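Local coordinates for protein triphenylmethane reductase (Citrobacter sp., PDB 2JL1) that probably reduces triphenylmethane dyes with NADPH as the hydride donor, binding the dinucleotide in a Rossmann-type domain of the NmrA-like family, at residues A[124-127]-A[128-131]; A[246-249]-A[250-254]. All coordinates share one frame; numbering follows the deposited sequence.

Contact 1 comes first along the chain, near the C-terminal end of helix 117-130, which joins strands 101-107 and 135-140 of the seven-stranded parallel sheet as part of a beta-alpha-beta unit. Contact 2 follows it in series, within helix 242-256. Their centres lie about 29 Å apart and their nearest atoms about 18 Å, so they do not touch. Both are helical turns in the NmrA-like fold. Contact 1 lies on a helix packed against the sheet of the dinucleotide-binding fold and meets the second subunit, the side chain of Thr124 being about 10 Å from the bound NADP. Contact 2 packs against helices 144-147 and 228-237 and comes closer to the cofactor, about 6 Å from the side chain of Ile251.

Contact 1 of 2, residues A[124-127]-A[128-131]. With GOL (glycerol), chain D.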
ATOM      1  N   THR A 124      -3.379   2.303   0.399  1.00 18.21           N
ATOM      2  CA  THR A 124      -4.757   2.205  -0.096  1.00 18.73           C
ATOM      3  C   THR A 124      -4.831   2.456  -1.602  1.00 18.78           C
ATOM      4  O   THR A 124      -5.527   1.729  -2.333  1.00 18.44           O
ATOM      5  CB  THR A 124      -5.694   3.162   0.691  1.00 18.45           C
ATOM      6  OG1 THR A 124      -5.604   2.817   2.082  1.00 19.65           O
ATOM      7  CG2 THR A 124      -7.153   3.017   0.200  1.00 20.27           C
ATOM      8  N   GLU A 125      -4.089   3.455  -2.074  1.00 19.06           N
ATOM      9  CA  GLU A 125      -3.963   3.686  -3.521  1.00 19.57           C
ATOM     10  C   GLU A 125      -3.445   2.433  -4.263  1.00 20.22           C
ATOM     11  O   GLU A 125      -4.018   2.031  -5.277  1.00 19.72           O
ATOM     12  CB  GLU A 125      -3.057   4.881  -3.829  1.00 19.78           C
ATOM     13  CG  GLU A 125      -3.749   6.248  -3.654  1.00 19.70           C
ATOM     14  CD  GLU A 125      -2.881   7.433  -4.083  1.00 20.90           C
ATOM     15  OE1 GLU A 125      -1.855   7.237  -4.802  1.00 22.13           O
ATOM     16  OE2 GLU A 125      -3.247   8.578  -3.698  1.00 20.86           O
ATOM     17  N   TYR A 126      -2.361   1.834  -3.766  1.00 18.66           N
ATOM     18  CA  TYR A 126      -1.859   0.585  -4.343  1.00 19.43           C
ATOM     19  C   TYR A 126      -2.850  -0.558  -4.282  1.00 20.32           C
ATOM     20  O   TYR A 126      -2.932  -1.346  -5.234  1.00 19.29           O
ATOM     21  CB  TYR A 126      -0.512   0.179  -3.735  1.00 18.81           C
ATOM     22  CG  TYR A 126       0.620   0.955  -4.304  1.00 21.13           C
ATOM     23  CD1 TYR A 126       0.996   0.785  -5.651  1.00 19.79           C
ATOM     24  CD2 TYR A 126       1.321   1.872  -3.536  1.00 19.53           C
ATOM     25  CE1 TYR A 126       2.043   1.511  -6.199  1.00 21.96           C
ATOM     26  CE2 TYR A 126       2.384   2.592  -4.078  1.00 22.80           C
ATOM     27  CZ  TYR A 126       2.727   2.406  -5.412  1.00 23.30           C
ATOM     28  OH  TYR A 126       3.765   3.108  -5.959  1.00 25.44           O
ATOM     29  N   ALA A 127      -3.612  -0.658  -3.189  1.00 20.37           N
ATOM     30  CA  ALA A 127      -4.701  -1.630  -3.107  1.00 21.37           C
ATOM     31  C   ALA A 127      -5.741  -1.435  -4.219  1.00 22.21           C
ATOM     32  O   ALA A 127      -6.143  -2.387  -4.882  1.00 22.25           O
ATOM     33  CB  ALA A 127      -5.379  -1.598  -1.721  1.00 21.31           C
ATOM     34  N   ILE A 128      -6.172  -0.192  -4.423  1.00 22.44           N
ATOM     35  CA  ILE A 128      -7.140   0.117  -5.486  1.00 22.26           C
ATOM     36  C   ILE A 128      -6.581  -0.215  -6.877  1.00 22.96           C
ATOM     37  O   ILE A 128      -7.319  -0.704  -7.754  1.00 22.93           O
ATOM     38  CB  ILE A 128      -7.602   1.600  -5.415  1.00 21.97           C
ATOM     39  CG1 ILE A 128      -8.481   1.790  -4.180  1.00 20.71           C
ATOM     40  CG2 ILE A 128      -8.319   2.016  -6.736  1.00 20.62           C
ATOM     41  CD1 ILE A 128      -8.666   3.289  -3.693  1.00 22.53           C
ATOM     42  N   ARG A 129      -5.289   0.043  -7.077  1.00 23.46           N
ATOM     43  CA  ARG A 129      -4.641  -0.326  -8.344  1.00 24.44           C
ATOM     44  C   ARG A 129      -4.733  -1.835  -8.658  1.00 25.41           C
ATOM     45  O   ARG A 129      -4.940  -2.196  -9.816  1.00 25.36           O
ATOM     46  CB  ARG A 129      -3.204   0.191  -8.432  1.00 24.65           C
ATOM     47  CG  ARG A 129      -3.097   1.720  -8.490  1.00 23.39           C
ATOM     48  CD  ARG A 129      -1.637   2.168  -8.502  1.00 23.79           C
ATOM     49  NE  ARG A 129      -1.478   3.625  -8.514  1.00 25.10           N
ATOM     50  CZ  ARG A 129      -1.481   4.384  -9.611  1.00 26.77           C
ATOM     51  NH1 ARG A 129      -1.668   3.838 -10.811  1.00 27.81           N
ATOM     52  NH2 ARG A 129      -1.295   5.697  -9.507  1.00 24.85           N
ATOM     53  N   THR A 130      -4.629  -2.700  -7.641  1.00 25.64           N
ATOM     54  CA  THR A 130      -4.754  -4.169  -7.839  1.00 26.44           C
ATOM     55  C   THR A 130      -6.110  -4.631  -8.362  1.00 27.07           C
ATOM     56  O   THR A 130      -6.238  -5.755  -8.876  1.00 27.59           O
ATOM     57  CB  THR A 130      -4.437  -4.979  -6.552  1.00 26.58           C
ATOM     58  OG1 THR A 130      -5.561  -4.933  -5.642  1.00 26.63           O
ATOM     59  CG2 THR A 130      -3.192  -4.458  -5.900  1.00 26.57           C
ATOM     60  N   THR A 131      -7.128  -3.796  -8.209  1.00 26.65           N
ATOM     61  CA  THR A 131      -8.457  -4.181  -8.651  1.00 27.79           C
ATOM     62  C   THR A 131      -8.690  -4.001 -10.150  1.00 28.90           C
ATOM     63  O   THR A 131      -9.646  -4.555 -10.681  1.00 30.17           O
ATOM     64  CB  THR A 131      -9.548  -3.404  -7.942  1.00 27.15           C
ATOM     65  OG1 THR A 131      -9.514  -2.045  -8.392  1.00 26.82           O
ATOM     66  CG2 THR A 131      -9.384  -3.475  -6.429  1.00 25.41           C
TER
HETATM   67  C1  GOL D1290       0.289   5.262  -5.640  1.00 27.93           C
HETATM   68  O1  GOL D1290      -0.836   5.407  -6.472  1.00 23.43           O
HETATM   69  C2  GOL D1290       1.550   5.587  -6.423  1.00 31.97           C
HETATM   70  O2  GOL D1290       1.275   6.401  -7.536  1.00 32.11           O
HETATM   71  C3  GOL D1290       2.640   6.201  -5.548  1.00 33.33           C
HETATM   72  O3  GOL D1290       3.598   6.767  -6.402  1.00 35.89           O
HETATM   73  O   HOH W   1      -1.122   8.372  -7.576  1.00 26.10           O
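Glu125 and Arg129, one helical turn apart, share a glycerol molecule, probably from the crystallisation liquor, instead of meeting directly; OE1 of Glu125 stays 5.0 Å from NH2 of Arg129. Glycerol O1 donates to Glu125 OE1 (2.7 Å) and lies at the guanidinium edge, in its plane, where it accepts from Arg129 NE (2.8 Å, 157°) and NH2. The extended arginine chain suits this reach, and a water also joins the carboxylate to the glycerol. Tyr126 offers a ring face to glycerol C1, 3.7 Å above its plane.

Backbone bonds of the alpha-helix run from Ile128 N to Thr124 O and from Arg129 N to Glu125 O. Beyond them, Thr130 turns OG1 between its backbone N and carbonyl carbon (chi1 78°), which brings it back to Ala127 O (2.7 Å) in the carbonyl plane, on a lone pair; Thr81 OG1 of the second subunit is also hydrogen-bonded to it. Thr131 OG1 likewise returns to Ile128 O (2.7 Å).

Helix 117-130 is the crossover helix of a beta-alpha-beta unit: branched Ile128 fills its buried side, against strands 101-107 and 135-140 and Val91 of helix 80-96. Glu125 OE2 forms a salt bridge with Arg139, while Tyr126 packs on Leu122, and Ala127 on Ile84, of the second subunit.

Contact 2 of 2, residues A[246-249]-A[250-254]; sequences EITA and AIYDA
Ala250, Ala249 and Thr248 form the middle of this part of helix 242-256. Ala250 sits over the preceding turn: its CB is 3.4 Å from Glu246 O, the carbonyl that accepts its own N-H (3.0 Å). Any helical CB lies about there, and alanine adds nothing beyond it. The carboxylate of Glu246, bent back at chi2 (69°), brings OE2 only within 4.1 Å of that CB; its OE1 is held by a salt bridge to Lys232.

Ala249 is buried, and its methyl packs on Phe228 of helix 228-237, where a small side chain probably suits the close approach. Its carbonyl oxygen accepts Asp253 N and also Asn164 ND2, so two donors grip it, one from the helix and one from a loop.

Thr248 lies beside Tyr252, the two side chains pointing the same way. OG1 of the threonine lies beside the backbone N (chi1 -61°) and is bonded to Phe244 O, which leaves CG2 anti to that N and 3.7 Å from CE2 of the ring. Threonine thus gives a methyl to the aromatic group and satisfies its hydroxyl within the helix. The straightest of the backbone bonds here, Tyr252 N to Thr248 O (164°), ties the same pair together. On another side, Ile247 CG2 meets Ile251 CD1 at 4.0 Å, the two side chains crossing at a slant.

Helix 242-256 rests here on helix 144-147, with Thr248 on Phe146, Ile251 on Phe146 and Phe147, and Tyr252 on Phe147; Ile251's side chain is about 6 Å from the bound NADP. Thr248 also touches Leu235 of helix 228-237, and the Tyr252 ring packs edge-to-face with Phe206, at the start of helix 206-217.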
ATOM      1  N   GLU A 246      -1.481  16.230  21.352  1.00 36.97           N
ATOM      2  CA  GLU A 246      -0.310  15.622  20.752  1.00 36.66           C
ATOM      3  C   GLU A 246      -0.431  15.595  19.235  1.00 35.75           C
ATOM      4  O   GLU A 246       0.541  15.898  18.548  1.00 35.27           O
ATOM      5  CB  GLU A 246      -0.119  14.201  21.305  1.00 37.38           C
ATOM      6  CG  GLU A 246       0.666  13.256  20.421  1.00 39.73           C
ATOM      7  CD  GLU A 246       2.127  13.620  20.305  1.00 44.66           C
ATOM      8  OE1 GLU A 246       2.719  14.023  21.336  1.00 46.48           O
ATOM      9  OE2 GLU A 246       2.682  13.483  19.180  1.00 46.11           O
ATOM     10  N   ILE A 247      -1.612  15.234  18.721  1.00 34.81           N
ATOM     11  CA  ILE A 247      -1.856  15.192  17.275  1.00 33.99           C
ATOM     12  C   ILE A 247      -1.723  16.596  16.655  1.00 32.36           C
ATOM     13  O   ILE A 247      -1.114  16.780  15.601  1.00 32.40           O
ATOM     14  CB  ILE A 247      -3.284  14.653  16.936  1.00 34.89           C
ATOM     15  CG1 ILE A 247      -3.571  13.301  17.611  1.00 35.73           C
ATOM     16  CG2 ILE A 247      -3.494  14.591  15.403  1.00 35.96           C
ATOM     17  CD1 ILE A 247      -2.785  12.101  17.076  1.00 38.88           C
ATOM     18  N   THR A 248      -2.304  17.574  17.330  1.00 30.46           N
ATOM     19  CA  THR A 248      -2.288  18.952  16.872  1.00 28.91           C
ATOM     20  C   THR A 248      -0.847  19.498  16.837  1.00 27.80           C
ATOM     21  O   THR A 248      -0.419  20.077  15.833  1.00 26.20           O
ATOM     22  CB  THR A 248      -3.180  19.796  17.782  1.00 29.12           C
ATOM     23  OG1 THR A 248      -4.524  19.288  17.695  1.00 29.82           O
ATOM     24  CG2 THR A 248      -3.155  21.268  17.385  1.00 27.90           C
ATOM     25  N   ALA A 249      -0.111  19.314  17.934  1.00 25.86           N
ATOM     26  CA  ALA A 249       1.298  19.723  17.972  1.00 25.36           C
ATOM     27  C   ALA A 249       2.092  19.012  16.880  1.00 24.94           C
ATOM     28  O   ALA A 249       3.033  19.593  16.333  1.00 25.37           O
ATOM     29  CB  ALA A 249       1.911  19.455  19.320  1.00 25.03           C
ATOM     30  N   ALA A 250       1.734  17.764  16.557  1.00 23.70           N
ATOM     31  CA  ALA A 250       2.510  17.020  15.569  1.00 24.11           C
ATOM     32  C   ALA A 250       2.242  17.566  14.170  1.00 24.16           C
ATOM     33  O   ALA A 250       3.137  17.587  13.319  1.00 24.82           O
ATOM     34  CB  ALA A 250       2.213  15.521  15.637  1.00 23.69           C
ATOM     35  N   ILE A 251       1.009  18.007  13.941  1.00 24.13           N
ATOM     36  CA  ILE A 251       0.623  18.568  12.640  1.00 25.73           C
ATOM     37  C   ILE A 251       1.320  19.929  12.458  1.00 24.00           C
ATOM     38  O   ILE A 251       1.815  20.233  11.372  1.00 23.86           O
ATOM     39  CB  ILE A 251      -0.929  18.669  12.512  1.00 26.02           C
ATOM     40  CG1 ILE A 251      -1.522  17.267  12.250  1.00 27.65           C
ATOM     41  CG2 ILE A 251      -1.340  19.602  11.378  1.00 29.05           C
ATOM     42  CD1 ILE A 251      -3.097  17.200  12.397  1.00 29.55           C
ATOM     43  N   TYR A 252       1.381  20.732  13.525  1.00 23.18           N
ATOM     44  CA  TYR A 252       2.095  22.009  13.456  1.00 22.68           C
ATOM     45  C   TYR A 252       3.586  21.767  13.203  1.00 22.52           C
ATOM     46  O   TYR A 252       4.211  22.478  12.447  1.00 21.97           O
ATOM     47  CB  TYR A 252       1.940  22.783  14.759  1.00 22.39           C
ATOM     48  CG  TYR A 252       0.591  23.436  14.992  1.00 22.70           C
ATOM     49  CD1 TYR A 252      -0.170  23.951  13.939  1.00 22.92           C
ATOM     50  CD2 TYR A 252       0.121  23.613  16.290  1.00 23.31           C
ATOM     51  CE1 TYR A 252      -1.395  24.584  14.175  1.00 23.78           C
ATOM     52  CE2 TYR A 252      -1.100  24.246  16.547  1.00 24.92           C
ATOM     53  CZ  TYR A 252      -1.848  24.724  15.483  1.00 25.34           C
ATOM     54  OH  TYR A 252      -3.024  25.364  15.749  1.00 26.43           O
ATOM     55  N   ASP A 253       4.140  20.737  13.822  1.00 22.31           N
ATOM     56  CA  ASP A 253       5.572  20.444  13.659  1.00 23.08           C
ATOM     57  C   ASP A 253       5.865  20.030  12.208  1.00 21.87           C
ATOM     58  O   ASP A 253       6.861  20.452  11.629  1.00 21.88           O
ATOM     59  CB  ASP A 253       6.019  19.359  14.670  1.00 23.54           C
ATOM     60  CG  ASP A 253       7.505  19.060  14.584  1.00 25.11           C
ATOM     61  OD1 ASP A 253       7.865  17.989  14.070  1.00 29.84           O
ATOM     62  OD2 ASP A 253       8.315  19.901  15.002  1.00 27.29           O
ATOM     63  N   ALA A 254       4.986  19.232  11.614  1.00 20.51           N
ATOM     64  CA  ALA A 254       5.167  18.804  10.228  1.00 20.07           C
ATOM     65  C   ALA A 254       5.104  20.050   9.338  1.00 19.78           C
ATOM     66  O   ALA A 254       5.919  20.224   8.443  1.00 19.21           O
ATOM     67  CB  ALA A 254       4.067  17.766   9.827  1.00 19.93           C
TER